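PDB 4YLE: periplasmic binding protein/LacI transcriptional regulator from Burkholderia multivorans, which probably binds a simple sugar in the periplasm and delivers it to an ABC transporter, as related solute-binding proteins do. Local coordinates for residues A[98-103]-A[123-128]. Residues are numbered along the deposited sequence; the frame is centred on the assembly and turned at random.
Sequences LAPADS and IDNRLD
Leu98 and Ile123 close neighbouring parallel strands of a Rossmann-like periplasmic binding protein domain, and the loops that follow, 99-103 and 124-128, stay together. Ile123 N bonds Leu98 O at 2.9 Å, nearly straight at 171°. Beyond it the packing is tight: CG and CD of the Pro100 ring abut Asn125 O, with CG at 3.1 Å, while the same CG meets Leu127 CD2 at 3.6 Å. In Asn125, CG anti to the backbone N (chi1 172°) heads toward loop 99-103; ND2 gives Pro100 O a straight bond of 3.1 Å, in its own amide plane but above the Pro100 carbonyl plane, and OD1 is taken by Asn178 N. Asp128 N reaches Ser103 O at 2.7 Å, and Asp128 OD1 caps helix 129-133 at Asp130 N. Asp124 turns OD1 to a bound unidentified ligand and pairs OD2 with Lys40, consistent with a place at the ligand cleft. The solvent side is looser: CB of the exposed Arg126 turns away from loop 99-103, and the residue contributes mainly its carbonyl. Buried Ser103 takes that carbonyl up: its OG, bonded by Thr177 N and weakly by Asn125 ND2, donates to Arg126 O at 2.8 Å, from above the carbonyl plane.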
# COMPACT_ATOMS: atom_id res chain seq x y z
N LEU A 98 1.93 8.23 -9.39
CA LEU A 98 2.98 7.80 -8.49
C LEU A 98 2.40 7.16 -7.23
O LEU A 98 1.53 7.76 -6.58
CB LEU A 98 3.85 9.00 -8.10
CG LEU A 98 4.91 8.76 -7.02
CD1 LEU A 98 5.99 7.82 -7.51
CD2 LEU A 98 5.48 10.11 -6.57
N ALA A 99 2.89 5.95 -6.91
CA ALA A 99 2.68 5.28 -5.59
C ALA A 99 3.96 5.42 -4.77
O ALA A 99 4.88 4.63 -4.94
CB ALA A 99 2.33 3.80 -5.76
N PRO A 100 4.05 6.46 -3.92
CA PRO A 100 5.38 6.83 -3.40
C PRO A 100 5.89 5.90 -2.30
O PRO A 100 5.12 5.46 -1.44
CB PRO A 100 5.16 8.25 -2.87
CG PRO A 100 3.72 8.36 -2.60
CD PRO A 100 3.02 7.47 -3.58
N ALA A 101 7.19 5.61 -2.34
CA ALA A 101 7.82 4.70 -1.38
C ALA A 101 7.98 5.35 -0.00
O ALA A 101 8.15 4.64 1.01
CB ALA A 101 9.17 4.24 -1.90
N ASP A 102 7.96 6.68 0.01
CA ASP A 102 8.12 7.51 1.20
C ASP A 102 7.18 8.71 1.06
O ASP A 102 7.18 9.35 0.03
CB ASP A 102 9.57 7.97 1.32
CG ASP A 102 9.86 8.66 2.64
OD1 ASP A 102 9.16 9.63 2.99
OD2 ASP A 102 10.83 8.24 3.31
N SER A 103 6.36 8.99 2.07
CA SER A 103 5.34 10.05 1.96
C SER A 103 5.92 11.48 1.98
O SER A 103 5.27 12.43 1.55
CB SER A 103 4.32 9.89 3.08
OG SER A 103 3.48 8.77 2.80
N ILE A 123 -1.26 8.02 -6.03
CA ILE A 123 -2.09 6.89 -5.63
C ILE A 123 -1.49 6.08 -4.47
O ILE A 123 -0.33 6.25 -4.17
CB ILE A 123 -2.33 5.91 -6.80
CG1 ILE A 123 -1.04 5.17 -7.20
CG2 ILE A 123 -2.94 6.68 -8.02
CD1 ILE A 123 -1.24 4.12 -8.34
N ASP A 124 -2.34 5.25 -3.85
CA ASP A 124 -1.94 4.20 -2.88
C ASP A 124 -1.54 4.78 -1.53
O ASP A 124 -2.27 4.67 -0.54
CB ASP A 124 -0.81 3.35 -3.46
CG ASP A 124 -0.32 2.28 -2.50
OD1 ASP A 124 -1.07 1.90 -1.60
OD2 ASP A 124 0.83 1.79 -2.66
N ASN A 125 -0.39 5.44 -1.50
CA ASN A 125 0.15 6.00 -0.28
C ASN A 125 0.23 7.50 -0.41
O ASN A 125 0.92 8.02 -1.27
CB ASN A 125 1.53 5.43 0.00
CG ASN A 125 2.20 6.11 1.15
OD1 ASN A 125 1.56 6.43 2.18
ND2 ASN A 125 3.52 6.35 1.02
N ARG A 126 -0.49 8.20 0.44
CA ARG A 126 -0.62 9.63 0.28
C ARG A 126 0.65 10.36 0.69
O ARG A 126 1.21 10.11 1.75
CB ARG A 126 -1.81 10.14 1.08
CG ARG A 126 -2.27 11.52 0.67
CD ARG A 126 -3.20 12.10 1.70
NE ARG A 126 -4.39 11.26 1.87
CZ ARG A 126 -5.60 11.56 1.40
NH1 ARG A 126 -5.81 12.69 0.71
NH2 ARG A 126 -6.60 10.72 1.62
N LEU A 127 1.09 11.27 -0.19
CA LEU A 127 2.16 12.20 0.12
C LEU A 127 1.79 13.04 1.31
O LEU A 127 0.62 13.30 1.55
CB LEU A 127 2.44 13.08 -1.09
CG LEU A 127 3.01 12.33 -2.29
CD1 LEU A 127 2.93 13.21 -3.52
CD2 LEU A 127 4.45 11.88 -2.04
N ASP A 128 2.79 13.48 2.07
CA ASP A 128 2.50 14.17 3.30
C ASP A 128 1.90 15.55 2.98
O ASP A 128 2.51 16.32 2.25
CB ASP A 128 3.76 14.31 4.14
CG ASP A 128 3.48 14.85 5.54
OD1 ASP A 128 2.78 15.88 5.67
OD2 ASP A 128 3.95 14.23 6.50